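Putative glycosidase ph117-related (PDB 5A7V) probably acts on beta-linked mannosides as a GH130-family enzyme, binding mannose in a pocket of its beta-propeller. Local coordinates at residues A[32-44]-A[323-337]. Sequence-based numbering, arbitrary orientation.
Sequences NVLPDWAFGGFER and TRLDEPFFRPMDSFE
Arg44 slides its guanidinium flat over the ring of Phe330, the planes only 16° apart and the centres 4.2 Å from each other, while CB of Met333 covers the opposite face. Sandwiched in this way, the group leaves its edge to oxygens, those of the Glu337 carboxylate among them. NE points almost straight at OE2 of Glu337 (2.9 Å), on the syn side of that oxygen, and NH2 reaches OE1 at 3.2 Å; a planar guanidinium suits this, offering two nitrogens side by side while its faces stack. The Arg44 chain, extended from CG to NE, carries it across to residues 330-337. OE1 also accepts the backbone N-H groups of Met333 and Asp334; Tyr363 OH hydrogen-bonds Glu337 OE2, and Asp384 forms a salt bridge with Arg44 NH1. In what is probably the five-bladed beta-propeller of GH130 enzymes, this joins the N-terminal segment to the connection leaving strand 320-324. Farther along, Phe42 and Phe329 meet obliquely, CD1 to CE2 at 3.6 Å, with planes at 52°, flat apolar rings suited to burial against Leu361 and Leu287. Leu325 fits its CD2 branch among the Pro35 ring (CD at 3.4 Å, tight), the Trp37 ring and the Ala38 methyl. Asn32, its CG anti to the backbone N (chi1 179°), has both donor and acceptor: ND2 serves the Pro328 carbonyl O at 2.9 Å, and a water links OD1 to Glu327 O.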
ATOM      1  N   ASN A  32      -5.417   4.481 -22.984  1.00 10.94           N
ATOM      2  CA  ASN A  32      -4.713   5.163 -21.892  1.00 11.75           C
ATOM      3  C   ASN A  32      -3.233   4.821 -22.015  1.00 11.07           C
ATOM      4  O   ASN A  32      -2.740   3.893 -21.373  1.00 12.76           O
ATOM      5  CB  ASN A  32      -5.289   4.693 -20.579  1.00 11.89           C
ATOM      6  CG  ASN A  32      -4.617   5.313 -19.352  1.00 10.75           C
ATOM      7  OD1 ASN A  32      -3.917   6.333 -19.413  1.00 12.55           O
ATOM      8  ND2 ASN A  32      -4.915   4.741 -18.223  1.00 11.21           N
ATOM      9  N   VAL A  33      -2.516   5.584 -22.820  1.00 12.51           N
ATOM     10  CA  VAL A  33      -1.114   5.249 -23.156  1.00 14.26           C
ATOM     11  C   VAL A  33      -0.183   5.651 -22.018  1.00 12.79           C
ATOM     12  O   VAL A  33      -0.341   6.712 -21.433  1.00 14.95           O
ATOM     13  CB  VAL A  33      -0.676   5.953 -24.439  1.00 19.02           C
ATOM     14  CG1 VAL A  33       0.782   5.664 -24.777  1.00 22.81           C
ATOM     15  CG2 VAL A  33      -1.598   5.605 -25.622  1.00 22.82           C
ATOM     16  N   LEU A  34       0.753   4.759 -21.686  1.00 12.85           N
ATOM     17  CA  LEU A  34       1.736   4.989 -20.620  1.00 11.73           C
ATOM     18  C   LEU A  34       3.038   5.534 -21.157  1.00 12.21           C
ATOM     19  O   LEU A  34       3.449   5.160 -22.252  1.00 15.49           O
ATOM     20  CB  LEU A  34       1.994   3.694 -19.863  1.00 13.64           C
ATOM     21  CG  LEU A  34       0.832   3.042 -19.115  1.00 13.93           C
ATOM     22  CD1 LEU A  34       1.221   1.655 -18.576  1.00 17.07           C
ATOM     23  CD2 LEU A  34       0.358   3.978 -18.021  1.00 16.45           C
ATOM     24  N   PRO A  35       3.720   6.391 -20.373  1.00 12.87           N
ATOM     25  CA  PRO A  35       5.113   6.719 -20.760  1.00 12.94           C
ATOM     26  C   PRO A  35       6.022   5.482 -20.600  1.00 12.09           C
ATOM     27  O   PRO A  35       5.651   4.504 -19.892  1.00 13.12           O
ATOM     28  CB  PRO A  35       5.489   7.821 -19.794  1.00 15.33           C
ATOM     29  CG  PRO A  35       4.534   7.754 -18.687  1.00 17.23           C
ATOM     30  CD  PRO A  35       3.342   6.955 -19.071  1.00 13.45           C
ATOM     31  N   ASP A  36       7.199   5.549 -21.232  1.00 13.91           N
ATOM     32  CA  ASP A  36       8.131   4.410 -21.266  0.50 14.64           C
ATOM     33  C   ASP A  36       8.608   3.955 -19.873  1.00 12.85           C
ATOM     34  O   ASP A  36       9.009   2.797 -19.699  1.00 14.62           O
ATOM     35  CB  ASP A  36       9.313   4.796 -22.157  0.50 18.15           C
ATOM     36  CG  ASP A  36      10.267   3.647 -22.443  0.50 23.87           C
ATOM     37  OD1 ASP A  36       9.831   2.545 -22.823  0.50 29.30           O
ATOM     38  OD2 ASP A  36      11.491   3.878 -22.307  0.50 31.78           O
ATOM     39  N   TRP A  37       8.611   4.870 -18.908  1.00 11.22           N
ATOM     40  CA  TRP A  37       9.156   4.600 -17.549  1.00 10.89           C
ATOM     41  C   TRP A  37       8.185   3.914 -16.603  1.00 10.21           C
ATOM     42  O   TRP A  37       8.558   3.438 -15.547  1.00 11.43           O
ATOM     43  CB  TRP A  37       9.683   5.895 -16.916  1.00 11.40           C
ATOM     44  CG  TRP A  37       8.675   6.992 -16.790  1.00 10.54           C
ATOM     45  CD1 TRP A  37       8.515   8.042 -17.645  1.00 12.11           C
ATOM     46  CD2 TRP A  37       7.674   7.147 -15.762  1.00  9.30           C
ATOM     47  NE1 TRP A  37       7.490   8.857 -17.211  1.00 12.40           N
ATOM     48  CE2 TRP A  37       6.937   8.325 -16.071  1.00 10.36           C
ATOM     49  CE3 TRP A  37       7.355   6.442 -14.610  1.00  9.84           C
ATOM     50  CZ2 TRP A  37       5.897   8.772 -15.261  1.00 10.79           C
ATOM     51  CZ3 TRP A  37       6.347   6.905 -13.797  1.00 10.41           C
ATOM     52  CH2 TRP A  37       5.589   8.053 -14.147  1.00 10.10           C
ATOM     53  N   ALA A  38       6.887   3.921 -16.979  1.00 10.15           N
ATOM     54  CA  ALA A  38       5.837   3.463 -16.080  1.00  9.94           C
ATOM     55  C   ALA A  38       5.572   1.958 -16.163  1.00  9.30           C
ATOM     56  O   ALA A  38       5.651   1.342 -17.217  1.00 11.40           O
ATOM     57  CB  ALA A  38       4.536   4.207 -16.386  1.00 10.41           C
ATOM     58  N   PHE A  39       5.262   1.385 -15.020  1.00  8.80           N
ATOM     59  CA  PHE A  39       4.863  -0.036 -14.964  1.00  9.21           C
ATOM     60  C   PHE A  39       3.447  -0.235 -15.498  1.00  9.74           C
ATOM     61  O   PHE A  39       2.549   0.530 -15.191  1.00 11.29           O
ATOM     62  CB  PHE A  39       4.912  -0.573 -13.501  1.00  9.54           C
ATOM     63  CG  PHE A  39       6.292  -0.625 -12.921  1.00  9.68           C
ATOM     64  CD1 PHE A  39       6.878   0.509 -12.406  1.00 10.57           C
ATOM     65  CD2 PHE A  39       7.016  -1.809 -12.878  1.00 10.10           C
ATOM     66  CE1 PHE A  39       8.184   0.462 -11.886  1.00 11.08           C
ATOM     67  CE2 PHE A  39       8.315  -1.844 -12.375  1.00 11.33           C
ATOM     68  CZ  PHE A  39       8.888  -0.699 -11.893  1.00 11.66           C
ATOM     69  N   GLY A  40       3.252  -1.339 -16.233  1.00  9.76           N
ATOM     70  CA  GLY A  40       1.910  -1.707 -16.668  1.00  9.84           C
ATOM     71  C   GLY A  40       1.796  -1.965 -18.141  1.00 10.43           C
ATOM     72  O   GLY A  40       2.761  -1.810 -18.891  1.00 11.75           O
ATOM     73  N   GLY A  41       0.592  -2.335 -18.598  1.00 10.42           N
ATOM     74  CA  GLY A  41      -0.588  -2.484 -17.741  1.00  9.94           C
ATOM     75  C   GLY A  41      -0.605  -3.743 -16.880  1.00  9.07           C
ATOM     76  O   GLY A  41       0.120  -4.705 -17.179  1.00 11.50           O
ATOM     77  N   PHE A  42      -1.389  -3.687 -15.800  1.00  9.84           N
ATOM     78  CA  PHE A  42      -1.625  -4.818 -14.912  1.00  9.82           C
ATOM     79  C   PHE A  42      -2.980  -5.439 -15.230  1.00 10.60           C
ATOM     80  O   PHE A  42      -4.029  -4.806 -14.991  1.00 12.92           O
ATOM     81  CB  PHE A  42      -1.564  -4.378 -13.466  1.00 10.37           C
ATOM     82  CG  PHE A  42      -0.192  -3.916 -13.011  1.00  9.51           C
ATOM     83  CD1 PHE A  42       0.279  -2.639 -13.291  1.00  9.97           C
ATOM     84  CD2 PHE A  42       0.621  -4.772 -12.268  1.00  9.78           C
ATOM     85  CE1 PHE A  42       1.525  -2.237 -12.855  1.00 10.63           C
ATOM     86  CE2 PHE A  42       1.868  -4.363 -11.816  1.00 10.70           C
ATOM     87  CZ  PHE A  42       2.330  -3.099 -12.103  1.00 10.89           C
ATOM     88  N   GLU A  43      -2.967  -6.684 -15.714  1.00 10.88           N
ATOM     89  CA  GLU A  43      -4.174  -7.345 -16.145  1.00 12.63           C
ATOM     90  C   GLU A  43      -4.703  -8.243 -15.029  1.00 12.31           C
ATOM     91  O   GLU A  43      -3.978  -9.072 -14.472  1.00 12.60           O
ATOM     92  CB  GLU A  43      -3.881  -8.149 -17.399  1.00 15.68           C
ATOM     93  CG  GLU A  43      -5.072  -8.863 -17.986  1.00 21.02           C
ATOM     94  CD  GLU A  43      -4.811  -9.488 -19.344  1.00 30.21           C
ATOM     95  OE1 GLU A  43      -3.771  -9.271 -19.982  1.00 34.69           O
ATOM     96  OE2 GLU A  43      -5.709 -10.183 -19.796  1.00 40.08           O
ATOM     97  N   ARG A  44      -5.991  -8.111 -14.716  1.00 12.46           N
ATOM     98  CA  ARG A  44      -6.670  -8.964 -13.751  1.00 12.20           C
ATOM     99  C   ARG A  44      -6.869 -10.343 -14.392  1.00 14.00           C
ATOM    100  O   ARG A  44      -7.438 -10.436 -15.493  1.00 17.96           O
ATOM    101  CB  ARG A  44      -8.020  -8.360 -13.429  1.00 11.40           C
ATOM    102  CG  ARG A  44      -7.970  -6.990 -12.746  1.00 10.96           C
ATOM    103  CD  ARG A  44      -9.324  -6.277 -12.914  1.00 11.34           C
ATOM    104  NE  ARG A  44      -9.412  -4.918 -12.372  1.00 10.76           N
ATOM    105  CZ  ARG A  44      -8.981  -3.817 -13.006  1.00 10.13           C
ATOM    106  NH1 ARG A  44      -8.418  -3.893 -14.197  1.00 10.56           N
ATOM    107  NH2 ARG A  44      -9.174  -2.647 -12.450  1.00 11.07           N
ATOM    108  N   THR A 323       7.988  13.841 -12.846  1.00  8.48           N
ATOM    109  CA  THR A 323       6.703  13.806 -13.563  1.00  8.04           C
ATOM    110  C   THR A 323       5.806  12.784 -12.897  1.00  8.15           C
ATOM    111  O   THR A 323       6.236  11.962 -12.063  1.00  9.46           O
ATOM    112  CB  THR A 323       6.916  13.471 -15.051  1.00  9.29           C
ATOM    113  OG1 THR A 323       5.654  13.605 -15.753  1.00 10.36           O
ATOM    114  CG2 THR A 323       7.505  12.100 -15.275  1.00 11.47           C
ATOM    115  N   ARG A 324       4.518  12.856 -13.265  1.00  8.21           N
ATOM    116  CA  ARG A 324       3.534  11.864 -12.867  1.00  8.06           C
ATOM    117  C   ARG A 324       2.558  11.622 -13.997  1.00  8.56           C
ATOM    118  O   ARG A 324       2.419  12.456 -14.890  1.00 10.36           O
ATOM    119  CB  ARG A 324       2.797  12.255 -11.580  1.00  8.47           C
ATOM    120  CG  ARG A 324       2.024  13.565 -11.649  1.00  9.11           C
ATOM    121  CD  ARG A 324       1.245  13.855 -10.385  1.00 10.43           C
ATOM    122  NE  ARG A 324       1.266  15.296 -10.065  1.00  9.78           N
ATOM    123  CZ  ARG A 324       0.793  15.826  -8.948  1.00  9.41           C
ATOM    124  NH1 ARG A 324      -0.035  15.138  -8.177  1.00  9.50           N
ATOM    125  NH2 ARG A 324       1.078  17.057  -8.615  1.00 10.43           N
ATOM    126  N   LEU A 325       1.909  10.459 -13.967  1.00  8.44           N
ATOM    127  CA  LEU A 325       0.858  10.182 -14.964  1.00  8.21           C
ATOM    128  C   LEU A 325      -0.303  11.153 -14.821  1.00  8.46           C
ATOM    129  O   LEU A 325      -0.691  11.472 -13.716  1.00  9.32           O
ATOM    130  CB  LEU A 325       0.303   8.756 -14.811  1.00  7.89           C
ATOM    131  CG  LEU A 325       1.308   7.619 -14.754  1.00  8.65           C
ATOM    132  CD1 LEU A 325       0.597   6.283 -14.565  1.00 10.14           C
ATOM    133  CD2 LEU A 325       2.189   7.631 -15.987  1.00 10.40           C
ATOM    134  N   ASP A 326      -0.882  11.581 -15.955  1.00  9.58           N
ATOM    135  CA  ASP A 326      -2.032  12.501 -15.919  1.00  9.54           C
ATOM    136  C   ASP A 326      -3.362  11.813 -15.650  1.00  8.56           C
ATOM    137  O   ASP A 326      -4.317  12.470 -15.208  1.00 11.71           O
ATOM    138  CB  ASP A 326      -2.061  13.322 -17.206  1.00 10.67           C
ATOM    139  CG  ASP A 326      -1.002  14.435 -17.205  1.00 14.71           C
ATOM    140  OD1 ASP A 326      -0.700  15.001 -16.126  1.00 17.25           O
ATOM    141  OD2 ASP A 326      -0.407  14.670 -18.272  1.00 20.10           O
ATOM    142  N   GLU A 327      -3.423  10.519 -15.947  1.00  8.64           N
ATOM    143  CA  GLU A 327      -4.612   9.658 -15.825  1.00  8.58           C
ATOM    144  C   GLU A 327      -4.184   8.456 -14.994  1.00  8.34           C
ATOM    145  O   GLU A 327      -3.031   8.023 -15.087  1.00  9.09           O
ATOM    146  CB  GLU A 327      -5.099   9.168 -17.192  1.00 10.76           C
ATOM    147  CG  GLU A 327      -5.351  10.273 -18.232  1.00 14.15           C
ATOM    148  CD  GLU A 327      -6.437  11.178 -17.884  1.00 15.45           C
ATOM    149  OE1 GLU A 327      -7.241  10.855 -17.004  1.00 18.77           O
ATOM    150  OE2 GLU A 327      -6.539  12.230 -18.580  1.00 22.81           O
ATOM    151  N   PRO A 328      -5.086   7.871 -14.216  1.00  8.34           N
ATOM    152  CA  PRO A 328      -4.686   6.690 -13.440  1.00  8.73           C
ATOM    153  C   PRO A 328      -4.411   5.532 -14.359  1.00  8.32           C
ATOM    154  O   PRO A 328      -5.072   5.360 -15.369  1.00  9.97           O
ATOM    155  CB  PRO A 328      -5.887   6.433 -12.536  1.00  9.61           C
ATOM    156  CG  PRO A 328      -7.088   6.978 -13.305  1.00  9.62           C
ATOM    157  CD  PRO A 328      -6.534   8.164 -14.076  1.00  8.80           C
ATOM    158  N   PHE A 329      -3.446   4.682 -13.980  1.00  7.81           N
ATOM    159  CA  PHE A 329      -3.123   3.477 -14.787  1.00  8.10           C
ATOM    160  C   PHE A 329      -4.012   2.271 -14.413  1.00  8.09           C
ATOM    161  O   PHE A 329      -4.103   1.299 -15.176  1.00  8.94           O
ATOM    162  CB  PHE A 329      -1.629   3.062 -14.704  1.00  9.25           C
ATOM    163  CG  PHE A 329      -1.193   2.467 -13.368  1.00  7.95           C
ATOM    164  CD1 PHE A 329      -0.927   3.252 -12.280  1.00  8.23           C
ATOM    165  CD2 PHE A 329      -1.128   1.095 -13.226  1.00  8.86           C
ATOM    166  CE1 PHE A 329      -0.560   2.698 -11.053  1.00  8.63           C
ATOM    167  CE2 PHE A 329      -0.753   0.532 -12.021  1.00  8.41           C
ATOM    168  CZ  PHE A 329      -0.451   1.315 -10.944  1.00  8.80           C
ATOM    169  N   PHE A 330      -4.655   2.361 -13.252  1.00  7.96           N
ATOM    170  CA  PHE A 330      -5.437   1.244 -12.676  1.00  8.08           C
ATOM    171  C   PHE A 330      -6.513   1.927 -11.853  1.00  8.45           C
ATOM    172  O   PHE A 330      -6.241   2.815 -11.038  1.00  9.05           O
ATOM    173  CB  PHE A 330      -4.507   0.363 -11.827  1.00  8.44           C
ATOM    174  CG  PHE A 330      -5.034  -1.025 -11.521  1.00  8.45           C
ATOM    175  CD1 PHE A 330      -5.054  -1.991 -12.496  1.00  9.90           C
ATOM    176  CD2 PHE A 330      -5.501  -1.356 -10.263  1.00  9.54           C
ATOM    177  CE1 PHE A 330      -5.541  -3.266 -12.229  1.00 10.21           C
ATOM    178  CE2 PHE A 330      -5.984  -2.621  -9.996  1.00 10.11           C
ATOM    179  CZ  PHE A 330      -5.989  -3.571 -10.989  1.00 10.26           C
ATOM    180  N   ARG A 331      -7.765   1.511 -12.076  1.00  8.25           N
ATOM    181  CA  ARG A 331      -8.903   2.169 -11.417  1.00  8.85           C
ATOM    182  C   ARG A 331      -9.996   1.142 -11.200  1.00  8.23           C
ATOM    183  O   ARG A 331      -9.953   0.062 -11.797  1.00  8.93           O
ATOM    184  CB  ARG A 331      -9.412   3.373 -12.224  1.00  9.40           C
ATOM    185  CG  ARG A 331     -10.047   3.021 -13.551  1.00  9.17           C
ATOM    186  CD  ARG A 331     -10.418   4.277 -14.308  1.00 10.86           C
ATOM    187  NE  ARG A 331     -10.944   4.023 -15.640  1.00 11.13           N
ATOM    188  CZ  ARG A 331     -12.236   3.796 -15.906  1.00 12.42           C
ATOM    189  NH1 ARG A 331     -13.145   3.805 -14.952  1.00 13.17           N
ATOM    190  NH2 ARG A 331     -12.578   3.566 -17.158  1.00 14.14           N
ATOM    191  N   PRO A 332     -11.002   1.489 -10.376  1.00  8.62           N
ATOM    192  CA  PRO A 332     -12.057   0.481 -10.205  1.00  9.35           C
ATOM    193  C   PRO A 332     -12.809   0.159 -11.509  1.00  9.26           C
ATOM    194  O   PRO A 332     -13.313   1.074 -12.194  1.00 11.05           O
ATOM    195  CB  PRO A 332     -13.001   1.116  -9.172  1.00  9.88           C
ATOM    196  CG  PRO A 332     -12.059   1.949  -8.318  1.00  9.88           C
ATOM    197  CD  PRO A 332     -11.129   2.554  -9.375  1.00  9.58           C
ATOM    198  N   MET A 333     -12.868  -1.120 -11.848  1.00 10.76           N
ATOM    199  CA  MET A 333     -13.518  -1.610 -13.054  0.50 11.06           C
ATOM    200  C   MET A 333     -14.559  -2.695 -12.748  1.00 12.69           C
ATOM    201  O   MET A 333     -15.609  -2.728 -13.365  1.00 18.09           O
ATOM    202  CB  MET A 333     -12.504  -2.167 -14.046  0.50 10.50           C
ATOM    203  CG  MET A 333     -11.484  -1.192 -14.588  0.50  8.86           C
ATOM    204  SD  MET A 333     -12.094   0.136 -15.572  0.50  8.63           S
ATOM    205  CE  MET A 333     -12.644  -0.783 -17.022  0.50  8.26           C
ATOM    206  N   ASP A 334     -14.288  -3.566 -11.800  1.00 11.68           N
ATOM    207  CA  ASP A 334     -15.205  -4.619 -11.397  1.00 12.64           C
ATOM    208  C   ASP A 334     -16.085  -4.173 -10.214  1.00 13.00           C
ATOM    209  O   ASP A 334     -15.760  -3.252  -9.473  1.00 12.28           O
ATOM    210  CB  ASP A 334     -14.416  -5.897 -11.059  1.00 13.43           C
ATOM    211  CG  ASP A 334     -13.756  -6.517 -12.276  1.00 16.20           C
ATOM    212  OD1 ASP A 334     -14.087  -6.168 -13.440  1.00 23.44           O
ATOM    213  OD2 ASP A 334     -12.909  -7.412 -12.117  1.00 19.14           O
ATOM    214  N   SER A 335     -17.216  -4.863 -10.044  1.00 12.82           N
ATOM    215  CA  SER A 335     -18.196  -4.459  -9.055  1.00 13.67           C
ATOM    216  C   SER A 335     -17.666  -4.284  -7.652  1.00 12.94           C
ATOM    217  O   SER A 335     -17.978  -3.311  -6.956  1.00 13.14           O
ATOM    218  CB  SER A 335     -19.395  -5.427  -9.072  1.00 15.59           C
ATOM    219  OG  SER A 335     -19.007  -6.726  -8.652  1.00 18.65           O
ATOM    220  N   PHE A 336     -16.808  -5.235  -7.224  1.00 11.64           N
ATOM    221  CA  PHE A 336     -16.285  -5.235  -5.862  1.00 11.72           C
ATOM    222  C   PHE A 336     -15.110  -4.264  -5.686  1.00 10.33           C
ATOM    223  O   PHE A 336     -14.700  -4.006  -4.524  1.00 11.62           O
ATOM    224  CB  PHE A 336     -15.902  -6.672  -5.461  1.00 13.05           C
ATOM    225  CG  PHE A 336     -15.074  -7.372  -6.487  1.00 13.57           C
ATOM    226  CD1 PHE A 336     -13.710  -7.161  -6.529  1.00 13.54           C
ATOM    227  CD2 PHE A 336     -15.650  -8.195  -7.448  1.00 14.92           C
ATOM    228  CE1 PHE A 336     -12.949  -7.734  -7.519  1.00 15.07           C
ATOM    229  CE2 PHE A 336     -14.914  -8.769  -8.453  1.00 15.73           C
ATOM    230  CZ  PHE A 336     -13.529  -8.554  -8.493  1.00 14.00           C
ATOM    231  N   GLU A 337     -14.619  -3.672  -6.797  1.00 10.06           N
ATOM    232  CA  GLU A 337     -13.712  -2.516  -6.748  1.00 10.59           C
ATOM    233  C   GLU A 337     -14.506  -1.205  -6.651  1.00 10.26           C
ATOM    234  O   GLU A 337     -14.099  -0.245  -6.002  1.00 10.24           O
ATOM    235  CB  GLU A 337     -12.787  -2.490  -7.940  1.00  9.97           C
ATOM    236  CG  GLU A 337     -11.941  -3.756  -8.100  1.00 10.56           C
ATOM    237  CD  GLU A 337     -11.250  -3.915  -9.444  1.00 10.00           C
ATOM    238  OE1 GLU A 337     -11.554  -3.135 -10.406  1.00 12.01           O
ATOM    239  OE2 GLU A 337     -10.347  -4.813  -9.581  1.00 11.26           O
TER
HETATM  240  O   HOH W   1      -2.099   6.404 -17.123  1.00 16.47           O
HETATM  241  O   HOH W   2      -3.036  -1.266 -15.554  1.00 11.06           O